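Local coordinates for isoflavone reductase (Medicago sativa, PDB 2GAS), which reduces achiral isoflavones to chiral isoflavanones with NADPH, giving (3R)-vestitone on the way to the alfalfa phytoalexin medicarpin, at residues V176-V189 with I214-I227. Sequence-based numbering, arbitrary orientation.
Sequences VVILGDGNVKGAYV and IRLPKNYLTQNEVI
Val176 and Ile178 both meet the tip of Ile227, whose CD1 lies 3.5 Å from Ile178 CG1, so strand 176-179 packs against the start of helix 223-234. At the turn, Gly182 O accepts from Asn224 N (2.9 Å) on a lone pair in its carbonyl plane. Lys185 rests CB over one face of the Tyr220 ring, a CH-pi contact 3.8 Å from the centroid; the bend at chi2 (-75°) then turns the chain so that NZ forms a salt bridge with Glu225 OE2 (2.9 Å) and donates to Tyr220 O from above the carbonyl plane. That carboxylate oxygen spends its syn lone pair on the lysine and takes Thr222 N (2.8 Å) on its anti side, while Glu225 N donates back to Thr222 OG1 (3.0 Å), a capping box with Thr222 as N-cap. A methionine in place of Lys185 would probably leave Glu225 without its countercharge and the cap less firmly held. Gly186 and Leu221 exchange two backbone bonds as an antiparallel pair. Tyr188 N donates to Asn219 O, and Asn219 ND2 returns a bond to Tyr188 O (3.1 Å) while also reaching Thr297 O; Asn219 OD1 accepts from Ala299 N. Strand 185-189 is the middle strand of a mixed sheet, parallel to 154-155 and antiparallel to 220-222; Val189 touches helix 191-202, and strand 176-179 pairs with strand 239-243.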
loop_
_atom_site.group_PDB
_atom_site.type_symbol
_atom_site.label_atom_id
_atom_site.label_comp_id
_atom_site.label_asym_id
_atom_site.label_seq_id
_atom_site.Cartn_x
_atom_site.Cartn_y
_atom_site.Cartn_z
ATOM N N VAL A 176 -20.911 12.710 -10.740
ATOM C CA VAL A 176 -20.262 11.585 -10.083
ATOM C C VAL A 176 -21.203 10.396 -9.891
ATOM O O VAL A 176 -22.409 10.562 -9.694
ATOM C CB VAL A 176 -19.682 12.023 -8.700
ATOM C CG1 VAL A 176 -20.803 12.425 -7.750
ATOM C CG2 VAL A 176 -18.846 10.914 -8.098
ATOM N N VAL A 177 -20.635 9.197 -9.972
ATOM C CA VAL A 177 -21.390 7.964 -9.778
ATOM C C VAL A 177 -20.926 7.341 -8.471
ATOM O O VAL A 177 -19.724 7.188 -8.236
ATOM C CB VAL A 177 -21.161 6.958 -10.924
ATOM C CG1 VAL A 177 -21.678 5.581 -10.519
ATOM C CG2 VAL A 177 -21.882 7.417 -12.166
ATOM N N ILE A 178 -21.883 6.989 -7.621
ATOM C CA ILE A 178 -21.577 6.395 -6.330
ATOM C C ILE A 178 -22.015 4.936 -6.308
ATOM O O ILE A 178 -23.126 4.611 -6.730
ATOM C CB ILE A 178 -22.304 7.147 -5.176
ATOM C CG1 ILE A 178 -21.901 8.626 -5.167
ATOM C CG2 ILE A 178 -21.981 6.504 -3.837
ATOM C CD1 ILE A 178 -22.841 9.516 -5.967
ATOM N N LEU A 179 -21.130 4.059 -5.843
ATOM C CA LEU A 179 -21.459 2.648 -5.743
ATOM C C LEU A 179 -22.178 2.444 -4.417
ATOM O O LEU A 179 -21.665 2.811 -3.362
ATOM C CB LEU A 179 -20.190 1.796 -5.791
ATOM C CG LEU A 179 -19.272 2.069 -6.980
ATOM C CD1 LEU A 179 -18.152 1.045 -6.952
ATOM C CD2 LEU A 179 -20.039 1.991 -8.293
ATOM N N GLY A 180 -23.367 1.860 -4.470
ATOM C CA GLY A 180 -24.125 1.657 -3.251
ATOM C C GLY A 180 -24.677 2.980 -2.763
ATOM O O GLY A 180 -24.732 3.938 -3.536
ATOM N N ASP A 181 -25.060 3.059 -1.490
ATOM C CA ASP A 181 -25.635 4.304 -0.978
ATOM C C ASP A 181 -24.640 5.400 -0.610
ATOM O O ASP A 181 -25.037 6.528 -0.316
ATOM C CB ASP A 181 -26.573 4.029 0.210
ATOM C CG ASP A 181 -25.847 3.570 1.460
ATOM O OD1 ASP A 181 -26.517 3.451 2.509
ATOM O OD2 ASP A 181 -24.625 3.326 1.415
ATOM N N GLY A 182 -23.349 5.075 -0.636
ATOM C CA GLY A 182 -22.333 6.064 -0.320
ATOM C C GLY A 182 -22.107 6.327 1.156
ATOM O O GLY A 182 -21.432 7.291 1.511
ATOM N N ASN A 183 -22.659 5.484 2.025
ATOM C CA ASN A 183 -22.492 5.680 3.464
ATOM C C ASN A 183 -21.593 4.633 4.118
ATOM O O ASN A 183 -21.756 4.303 5.296
ATOM C CB ASN A 183 -23.864 5.696 4.152
ATOM C CG ASN A 183 -24.748 6.831 3.659
ATOM O OD1 ASN A 183 -24.348 7.993 3.681
ATOM N ND2 ASN A 183 -25.953 6.498 3.208
ATOM N N VAL A 184 -20.631 4.129 3.350
ATOM C CA VAL A 184 -19.693 3.124 3.837
ATOM C C VAL A 184 -18.312 3.755 3.987
ATOM O O VAL A 184 -17.756 4.286 3.029
ATOM C CB VAL A 184 -19.603 1.940 2.856
ATOM C CG1 VAL A 184 -18.590 0.926 3.356
ATOM C CG2 VAL A 184 -20.978 1.295 2.698
ATOM N N LYS A 185 -17.768 3.696 5.195
ATOM C CA LYS A 185 -16.463 4.285 5.465
ATOM C C LYS A 185 -15.308 3.681 4.674
ATOM O O LYS A 185 -15.219 2.466 4.493
ATOM C CB LYS A 185 -16.144 4.187 6.960
ATOM C CG LYS A 185 -16.977 5.096 7.852
ATOM C CD LYS A 185 -16.524 6.541 7.762
ATOM C CE LYS A 185 -17.281 7.413 8.763
ATOM N NZ LYS A 185 -16.813 8.825 8.761
ATOM N N GLY A 186 -14.429 4.562 4.206
ATOM C CA GLY A 186 -13.236 4.158 3.481
ATOM C C GLY A 186 -12.085 4.810 4.226
ATOM O O GLY A 186 -12.311 5.787 4.940
ATOM N N ALA A 187 -10.868 4.287 4.084
ATOM C CA ALA A 187 -9.701 4.858 4.769
ATOM C C ALA A 187 -8.679 5.303 3.727
ATOM O O ALA A 187 -8.234 4.498 2.912
ATOM C CB ALA A 187 -9.090 3.821 5.716
ATOM N N TYR A 188 -8.319 6.587 3.754
ATOM C CA TYR A 188 -7.378 7.156 2.793
ATOM C C TYR A 188 -6.085 7.657 3.425
ATOM O O TYR A 188 -6.088 8.188 4.531
ATOM C CB TYR A 188 -8.043 8.310 2.038
ATOM C CG TYR A 188 -9.321 7.914 1.346
ATOM C CD1 TYR A 188 -10.546 7.991 2.010
ATOM C CD2 TYR A 188 -9.306 7.417 0.045
ATOM C CE1 TYR A 188 -11.726 7.580 1.396
ATOM C CE2 TYR A 188 -10.483 6.999 -0.581
ATOM C CZ TYR A 188 -11.687 7.084 0.102
ATOM O OH TYR A 188 -12.853 6.657 -0.506
ATOM N N VAL A 189 -4.983 7.502 2.698
ATOM C CA VAL A 189 -3.674 7.924 3.183
ATOM C C VAL A 189 -2.764 8.216 1.991
ATOM O O VAL A 189 -2.826 7.521 0.972
ATOM C CB VAL A 189 -3.050 6.814 4.083
ATOM C CG1 VAL A 189 -2.887 5.524 3.288
ATOM C CG2 VAL A 189 -1.714 7.267 4.645
ATOM N N ILE A 214 -3.869 1.181 8.960
ATOM C CA ILE A 214 -3.900 2.631 8.852
ATOM C C ILE A 214 -5.327 3.094 8.559
ATOM O O ILE A 214 -5.823 2.948 7.444
ATOM C CB ILE A 214 -2.982 3.143 7.711
ATOM C CG1 ILE A 214 -1.591 2.510 7.815
ATOM C CG2 ILE A 214 -2.889 4.670 7.765
ATOM C CD1 ILE A 214 -0.798 2.941 9.006
ATOM N N ARG A 215 -6.000 3.608 9.583
ATOM C CA ARG A 215 -7.349 4.154 9.448
ATOM C C ARG A 215 -7.247 5.469 10.215
ATOM O O ARG A 215 -7.504 5.509 11.414
ATOM C CB ARG A 215 -8.406 3.254 10.105
ATOM C CG ARG A 215 -8.946 2.121 9.231
ATOM C CD ARG A 215 -8.317 0.781 9.568
ATOM N NE ARG A 215 -8.558 0.348 10.948
ATOM C CZ ARG A 215 -9.599 -0.379 11.356
ATOM N NH1 ARG A 215 -10.534 -0.771 10.499
ATOM N NH2 ARG A 215 -9.683 -0.751 12.627
ATOM N N LEU A 216 -6.846 6.530 9.520
ATOM C CA LEU A 216 -6.665 7.841 10.145
ATOM C C LEU A 216 -8.000 8.578 10.306
ATOM O O LEU A 216 -8.737 8.778 9.348
ATOM C CB LEU A 216 -5.672 8.653 9.310
ATOM C CG LEU A 216 -4.367 7.895 9.008
ATOM C CD1 LEU A 216 -3.582 8.615 7.932
ATOM C CD2 LEU A 216 -3.539 7.750 10.280
ATOM N N PRO A 217 -8.318 9.003 11.539
ATOM C CA PRO A 217 -9.560 9.708 11.869
ATOM C C PRO A 217 -10.130 10.701 10.856
ATOM O O PRO A 217 -11.268 10.550 10.419
ATOM C CB PRO A 217 -9.230 10.358 13.209
ATOM C CG PRO A 217 -8.378 9.311 13.847
ATOM C CD PRO A 217 -7.433 8.938 12.716
ATOM N N LYS A 218 -9.353 11.710 10.480
ATOM C CA LYS A 218 -9.846 12.710 9.541
ATOM C C LYS A 218 -9.921 12.225 8.101
ATOM O O LYS A 218 -10.459 12.922 7.237
ATOM C CB LYS A 218 -8.992 13.978 9.617
ATOM C CG LYS A 218 -9.204 14.766 10.905
ATOM C CD LYS A 218 -8.338 16.019 10.961
ATOM C CE LYS A 218 -6.862 15.669 11.067
ATOM N NZ LYS A 218 -6.004 16.886 11.176
ATOM N N ASN A 219 -9.391 11.029 7.849
ATOM C CA ASN A 219 -9.394 10.447 6.505
ATOM C C ASN A 219 -10.275 9.208 6.427
ATOM O O ASN A 219 -10.250 8.489 5.429
ATOM C CB ASN A 219 -7.968 10.080 6.081
ATOM C CG ASN A 219 -7.081 11.296 5.899
ATOM O OD1 ASN A 219 -7.514 12.430 6.101
ATOM N ND2 ASN A 219 -5.831 11.064 5.514
ATOM N N TYR A 220 -11.040 8.962 7.485
ATOM C CA TYR A 220 -11.948 7.819 7.545
ATOM C C TYR A 220 -13.264 8.440 7.099
ATOM O O TYR A 220 -13.984 9.035 7.902
ATOM C CB TYR A 220 -12.031 7.319 8.985
ATOM C CG TYR A 220 -12.649 5.951 9.142
ATOM C CD1 TYR A 220 -12.087 4.839 8.519
ATOM C CD2 TYR A 220 -13.782 5.765 9.934
ATOM C CE1 TYR A 220 -12.637 3.572 8.684
ATOM C CE2 TYR A 220 -14.341 4.499 10.105
ATOM C CZ TYR A 220 -13.761 3.409 9.476
ATOM O OH TYR A 220 -14.301 2.154 9.645
ATOM N N LEU A 221 -13.571 8.294 5.813
ATOM C CA LEU A 221 -14.747 8.934 5.236
ATOM C C LEU A 221 -15.562 8.074 4.290
ATOM O O LEU A 221 -15.017 7.264 3.545
ATOM C CB LEU A 221 -14.292 10.170 4.459
ATOM C CG LEU A 221 -13.406 11.185 5.184
ATOM C CD1 LEU A 221 -12.655 12.034 4.166
ATOM C CD2 LEU A 221 -14.260 12.047 6.095
ATOM N N THR A 222 -16.878 8.268 4.309
ATOM C CA THR A 222 -17.759 7.543 3.399
ATOM C C THR A 222 -17.652 8.263 2.056
ATOM O O THR A 222 -17.173 9.397 1.998
ATOM C CB THR A 222 -19.222 7.607 3.860
ATOM O OG1 THR A 222 -19.689 8.961 3.762
ATOM C CG2 THR A 222 -19.345 7.137 5.301
ATOM N N GLN A 223 -18.096 7.628 0.976
ATOM C CA GLN A 223 -18.010 8.287 -0.322
ATOM C C GLN A 223 -18.846 9.571 -0.328
ATOM O O GLN A 223 -18.477 10.564 -0.958
ATOM C CB GLN A 223 -18.469 7.344 -1.440
ATOM C CG GLN A 223 -18.301 7.933 -2.836
ATOM C CD GLN A 223 -16.845 8.088 -3.253
ATOM O OE1 GLN A 223 -15.932 8.070 -2.419
ATOM N NE2 GLN A 223 -16.626 8.254 -4.554
ATOM N N ASN A 224 -19.970 9.559 0.382
ATOM C CA ASN A 224 -20.820 10.748 0.452
ATOM C C ASN A 224 -20.062 11.869 1.157
ATOM O O ASN A 224 -20.179 13.039 0.784
ATOM C CB ASN A 224 -22.118 10.441 1.209
ATOM C CG ASN A 224 -23.120 9.664 0.368
ATOM O OD1 ASN A 224 -24.061 9.060 0.896
ATOM N ND2 ASN A 224 -22.933 9.685 -0.943
ATOM N N GLU A 225 -19.295 11.515 2.186
ATOM C CA GLU A 225 -18.511 12.503 2.924
ATOM C C GLU A 225 -17.373 13.044 2.057
ATOM O O GLU A 225 -17.056 14.230 2.112
ATOM C CB GLU A 225 -17.975 11.886 4.218
ATOM C CG GLU A 225 -19.063 11.687 5.269
ATOM C CD GLU A 225 -18.611 10.873 6.467
ATOM O OE1 GLU A 225 -19.249 10.987 7.535
ATOM O OE2 GLU A 225 -17.631 10.111 6.346
ATOM N N VAL A 226 -16.764 12.173 1.255
ATOM C CA VAL A 226 -15.681 12.582 0.359
ATOM C C VAL A 226 -16.227 13.590 -0.658
ATOM O O VAL A 226 -15.645 14.656 -0.881
ATOM C CB VAL A 226 -15.096 11.360 -0.409
ATOM C CG1 VAL A 226 -14.222 11.829 -1.565
ATOM C CG2 VAL A 226 -14.274 10.489 0.543
ATOM N N ILE A 227 -17.355 13.246 -1.269
ATOM C CA ILE A 227 -17.986 14.107 -2.265
ATOM C C ILE A 227 -18.389 15.458 -1.669
ATOM O O ILE A 227 -18.192 16.501 -2.294
ATOM C CB ILE A 227 -19.220 13.402 -2.881
ATOM C CG1 ILE A 227 -18.759 12.205 -3.719
ATOM C CG2 ILE A 227 -20.019 14.378 -3.739
ATOM C CD1 ILE A 227 -19.888 11.325 -4.211
HETATM O O HOH W 1 -22.169 9.245 4.580
HETATM O O HOH W 2 -19.260 4.842 0.778
HETATM O O HOH W 3 -6.577 6.533 6.584
HETATM O O HOH W 4 -15.009 6.320 0.915
HETATM O O HOH W 5 -13.133 8.546 -3.190
#